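Long-range contacts in chloromuconate cycloisomerase (Rhodococcus opacus, PDB 4M0X), which binds manganese and belongs to the muconate lactonizing enzyme family of the enolase superfamily, pairing an N-terminal sheet domain with a TIM-barrel-type domain: residues Val13-Arg18 with Arg366-Asp371; Pro301-Met306 with Ile333-Thr338. One frame throughout, in Å; residues are numbered along the deposited sequence.

How the contacts relate
Contact 1 joins 13-18, the end of strand 5-17 and the corner after it, to the end of the chain, 366-371, and contact 2 lies nested inside the loop thus closed. Their centres are about 10 Å apart, and they meet directly. The P16 O atom is 3.0 Å from I333 N and the Y368 OH atom 2.9 Å from D334 OD2, both probable hydrogen bonds, so the segment 333-338 is gripped from both halves of contact 1. The centre of contact 2 lies about 13 Å from the centre of the chain, that of contact 1 about 20 Å. Neither contains a manganese ligand; D196, E222 and D247 sit on or beside barrel strands 192-196, 220-222 and 244-246.

Contact 1. Residues Val13-Arg18 with Arg366-Asp371; sequences VDLPSR and RKYSRD
Y368 is the side chain to follow. Its CB lies 3.8 Å from V13 CG1, which stands anti to its own backbone N, and CB also faces the carbonyl oxygen of D14. One bond further out, Y368 CG has L15 CD2 at 3.9 Å, approaching obliquely to the ring. P16 crosses the ring at about a right angle, CD over one face, 4.1 Å from the ring centroid and 29° off the normal, a CH-pi contact with CE1 as its nearest ring atom. At the tip, OH is hydrogen-bonded to D334 OD2. Behind CB, the backbone of Y368 is held, with D14 N donating to Y368 O at 3.0 Å, almost along the C=O axis, next to a single bridge between V13 and S369.

D14 forms a salt bridge with R370. The R370 side chain starts out extended, CG anti to the backbone N, bends at chi3 (-75°) and presents its edge, so that guanidinium and carboxylate lie 23° from coplanar. R370 NH2 reaches the syn lone pair of D14 OD1 at 3.1 Å, and NE makes a weaker bond to OD2. S32 OG also bonds OD1, while R370 NH1 has a second salt bridge, to E64 OE2.

Strand 5-17 thus has strand 27-40 along one edge, through V13-I33 and L15-Q31 backbone bonds, and the tail following helix 362-368 along the other.

Contact 2. Residues Pro301-Met306 with Ile333-Thr338; sequences PESSVM and IDEVVT
The carboxylate of E335 takes hold of S304 twice, once through its backbone and once through its side chain. S304 OG, beside its own backbone N (chi1 -74°), donates to E335 OE2 at 2.8 Å, meeting that oxygen from above the carboxylate plane, 29° out of it. S304 N points to E335 OE1, although the place of OE1 in the model is less sure and the exact length should not be leaned on. The glutamate gets there with CG anti to its carbonyl carbon and a bend at chi2 (-143°). L341 N bonds S304 OG as well, so the buried hydroxyl has two partners. E335 is steadied at its root, where its own N donates to the anti lone pair of D334 OD1; R364 forms a salt bridge with that same oxygen.

All this happens at the start of helix 304-316, which links barrel strands 294-297 and 323-324 in a beta-alpha-beta crossover, while 333-338 belongs to the chain running on after 323-324. S303 is the N-cap: its OG accepts from V305 N at 3.2 Å and also bonds E49 OE1, on strand 45-51 of the N-terminal sheet. E49 OE1 bonds M306 N too, so the first three amides of the helix each find an oxygen. The amino end of the helix would tend to stabilise negative charge on E335 and E49.

Beyond the polar end the packing is aliphatic. V305 CG2 lies 3.6 Å from V337 CG1 and 4.0 Å from V336 CG2, the two valines crossing it obliquely. V337's other methyl, CG2, rests on S304 CB at 3.8 Å. Further out, V305 and V336 both touch L35 of strand 27-40, and V336 goes on to V13.

Contact 1. Residues Val13-Arg18 with Arg366-Asp371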
# COMPACT_ATOMS: atom_id res chain seq x y z
N VAL A 13 4.63 8.85 -49.33
CA VAL A 13 5.90 9.35 -49.88
C VAL A 13 7.10 8.53 -49.40
O VAL A 13 7.19 8.14 -48.22
CB VAL A 13 6.13 10.81 -49.44
CG1 VAL A 13 7.49 11.30 -49.97
CG2 VAL A 13 4.97 11.68 -49.84
N ASP A 14 8.04 8.24 -50.29
CA ASP A 14 9.21 7.48 -49.86
C ASP A 14 10.38 8.40 -50.01
O ASP A 14 10.53 9.01 -51.06
CB ASP A 14 9.46 6.22 -50.69
CG ASP A 14 8.35 5.16 -50.56
OD1 ASP A 14 7.96 4.74 -49.42
OD2 ASP A 14 7.89 4.70 -51.64
N LEU A 15 11.19 8.52 -48.98
CA LEU A 15 12.29 9.49 -49.00
C LEU A 15 13.64 8.84 -48.90
O LEU A 15 13.91 8.10 -47.95
CB LEU A 15 12.11 10.55 -47.90
CG LEU A 15 10.94 11.51 -48.13
CD1 LEU A 15 10.87 12.53 -47.02
CD2 LEU A 15 11.05 12.19 -49.49
N PRO A 16 14.51 9.12 -49.87
CA PRO A 16 15.88 8.58 -49.88
C PRO A 16 16.62 8.96 -48.60
O PRO A 16 16.62 10.11 -48.21
CB PRO A 16 16.49 9.26 -51.09
CG PRO A 16 15.78 10.56 -51.16
CD PRO A 16 14.35 10.17 -50.88
N SER A 17 17.26 7.98 -47.97
CA SER A 17 17.90 8.19 -46.67
C SER A 17 19.39 7.87 -46.68
O SER A 17 19.81 6.85 -47.21
CB SER A 17 17.21 7.34 -45.62
OG SER A 17 18.15 6.99 -44.63
N ARG A 18 20.18 8.73 -46.03
CA ARG A 18 21.65 8.72 -46.12
C ARG A 18 22.33 7.41 -45.68
O ARG A 18 23.38 7.06 -46.22
CB ARG A 18 22.22 9.91 -45.36
CG ARG A 18 23.56 10.39 -45.88
CD ARG A 18 23.93 11.73 -45.26
NE ARG A 18 23.61 12.87 -46.13
CZ ARG A 18 22.48 13.56 -46.07
NH1 ARG A 18 21.53 13.23 -45.20
NH2 ARG A 18 22.29 14.60 -46.89
N ARG A 366 5.56 15.26 -55.72
CA ARG A 366 5.15 14.46 -56.87
C ARG A 366 6.24 13.45 -57.10
O ARG A 366 5.96 12.27 -57.20
CB ARG A 366 4.96 15.34 -58.10
CG ARG A 366 4.59 14.59 -59.36
CD ARG A 366 4.70 15.49 -60.58
NE ARG A 366 6.10 15.75 -60.95
CZ ARG A 366 6.98 14.83 -61.34
NH1 ARG A 366 6.64 13.55 -61.40
NH2 ARG A 366 8.22 15.18 -61.67
N LYS A 367 7.49 13.94 -57.11
CA LYS A 367 8.70 13.15 -57.44
C LYS A 367 8.85 11.97 -56.54
O LYS A 367 9.22 10.90 -57.01
CB LYS A 367 9.98 14.00 -57.39
CG LYS A 367 11.18 13.37 -58.08
CD LYS A 367 12.51 13.57 -57.36
CE LYS A 367 13.42 14.60 -58.01
NZ LYS A 367 14.83 14.28 -57.69
N TYR A 368 8.56 12.16 -55.25
CA TYR A 368 8.76 11.10 -54.29
C TYR A 368 7.48 10.42 -53.82
O TYR A 368 7.54 9.59 -52.91
CB TYR A 368 9.60 11.56 -53.10
CG TYR A 368 11.02 11.95 -53.43
CD1 TYR A 368 11.95 10.99 -53.85
CD2 TYR A 368 11.44 13.28 -53.33
CE1 TYR A 368 13.26 11.34 -54.14
CE2 TYR A 368 12.75 13.65 -53.61
CZ TYR A 368 13.67 12.68 -54.01
OH TYR A 368 15.00 13.03 -54.30
N SER A 369 6.34 10.73 -54.45
CA SER A 369 5.13 9.95 -54.18
C SER A 369 5.36 8.51 -54.57
O SER A 369 6.07 8.22 -55.54
CB SER A 369 3.95 10.47 -54.94
OG SER A 369 3.52 11.68 -54.36
N ARG A 370 4.80 7.59 -53.79
CA ARG A 370 4.89 6.19 -54.12
C ARG A 370 3.87 5.81 -55.20
O ARG A 370 2.71 6.25 -55.13
CB ARG A 370 4.68 5.35 -52.88
CG ARG A 370 4.83 3.86 -53.13
CD ARG A 370 4.21 3.10 -51.98
NE ARG A 370 5.08 3.16 -50.82
CZ ARG A 370 4.85 2.52 -49.69
NH1 ARG A 370 3.76 1.79 -49.53
NH2 ARG A 370 5.72 2.64 -48.72
N ASP A 371 4.31 4.99 -56.16
CA ASP A 371 3.44 4.46 -57.24
C ASP A 371 2.36 3.55 -56.68
O ASP A 371 1.17 3.81 -56.85
CB ASP A 371 4.26 3.67 -58.29
CG ASP A 371 5.02 4.58 -59.27
OD1 ASP A 371 4.44 5.57 -59.76
OD2 ASP A 371 6.20 4.29 -59.55

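Contact 2. Residues Pro301-Met306 with Ile333-Thr338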
# COMPACT_ATOMS: atom_id res chain seq x y z
N PRO A 301 11.73 8.24 -36.22
CA PRO A 301 12.02 9.60 -36.61
C PRO A 301 11.00 10.06 -37.63
O PRO A 301 10.01 9.38 -37.87
CB PRO A 301 13.43 9.50 -37.25
CG PRO A 301 13.79 8.05 -37.21
CD PRO A 301 12.51 7.30 -37.04
N GLU A 302 11.25 11.21 -38.23
CA GLU A 302 10.29 11.84 -39.12
C GLU A 302 11.08 12.72 -40.10
O GLU A 302 12.30 12.94 -39.93
CB GLU A 302 9.27 12.65 -38.31
CG GLU A 302 9.83 13.73 -37.37
CD GLU A 302 10.98 13.25 -36.49
OE1 GLU A 302 12.15 13.55 -36.84
OE2 GLU A 302 10.71 12.53 -35.48
N SER A 303 10.40 13.19 -41.14
CA SER A 303 11.01 14.06 -42.10
C SER A 303 10.99 15.46 -41.51
O SER A 303 10.65 15.64 -40.33
CB SER A 303 10.17 14.04 -43.35
OG SER A 303 8.95 14.68 -43.05
N SER A 304 11.30 16.47 -42.33
CA SER A 304 11.23 17.84 -41.86
C SER A 304 9.82 18.37 -41.63
O SER A 304 9.65 19.33 -40.87
CB SER A 304 12.01 18.77 -42.77
OG SER A 304 13.39 18.56 -42.52
N VAL A 305 8.81 17.74 -42.25
CA VAL A 305 7.43 18.16 -42.03
C VAL A 305 6.98 18.04 -40.55
O VAL A 305 6.60 19.05 -39.94
CB VAL A 305 6.44 17.43 -42.96
CG1 VAL A 305 5.00 17.92 -42.73
CG2 VAL A 305 6.85 17.60 -44.41
N MET A 306 7.02 16.82 -39.99
CA MET A 306 6.71 16.57 -38.57
C MET A 306 7.84 17.09 -37.65
O MET A 306 7.57 17.62 -36.55
CB MET A 306 6.43 15.07 -38.34
CG MET A 306 6.27 14.59 -36.88
SD MET A 306 4.84 15.22 -35.98
CE MET A 306 3.44 14.65 -36.96
N ILE A 333 18.32 12.56 -47.64
CA ILE A 333 18.97 13.30 -48.74
C ILE A 333 18.01 14.19 -49.49
O ILE A 333 18.45 15.14 -50.13
CB ILE A 333 19.85 12.47 -49.72
CG1 ILE A 333 19.12 11.28 -50.29
CG2 ILE A 333 21.13 12.00 -49.05
CD1 ILE A 333 19.64 9.95 -49.76
N ASP A 334 16.71 13.95 -49.38
CA ASP A 334 15.73 14.86 -49.96
C ASP A 334 14.38 14.77 -49.23
O ASP A 334 14.15 13.82 -48.49
CB ASP A 334 15.55 14.58 -51.44
CG ASP A 334 15.04 15.78 -52.23
OD1 ASP A 334 14.43 16.72 -51.68
OD2 ASP A 334 15.24 15.75 -53.46
N GLU A 335 13.51 15.75 -49.45
CA GLU A 335 12.31 15.95 -48.63
C GLU A 335 11.13 16.48 -49.44
O GLU A 335 11.26 16.69 -50.64
CB GLU A 335 12.62 16.90 -47.46
CG GLU A 335 13.80 16.44 -46.61
CD GLU A 335 13.63 16.72 -45.10
OE1 GLU A 335 12.46 16.62 -44.58
OE2 GLU A 335 14.69 17.02 -44.45
N VAL A 336 9.96 16.65 -48.83
CA VAL A 336 8.86 17.33 -49.56
C VAL A 336 8.68 18.79 -49.12
O VAL A 336 7.69 19.41 -49.43
CB VAL A 336 7.52 16.52 -49.61
CG1 VAL A 336 7.76 15.15 -50.21
CG2 VAL A 336 6.85 16.41 -48.25
N VAL A 337 9.66 19.34 -48.43
CA VAL A 337 9.58 20.76 -48.07
C VAL A 337 10.52 21.60 -48.92
O VAL A 337 11.42 21.08 -49.54
CB VAL A 337 9.76 21.05 -46.56
CG1 VAL A 337 8.55 20.51 -45.80
CG2 VAL A 337 11.05 20.48 -46.00
N THR A 338 10.28 22.89 -48.97
CA THR A 338 11.19 23.76 -49.66
C THR A 338 12.51 24.02 -48.88
O THR A 338 13.52 24.28 -49.48
CB THR A 338 10.52 25.09 -50.02
OG1 THR A 338 9.97 25.68 -48.83
CG2 THR A 338 9.43 24.86 -51.02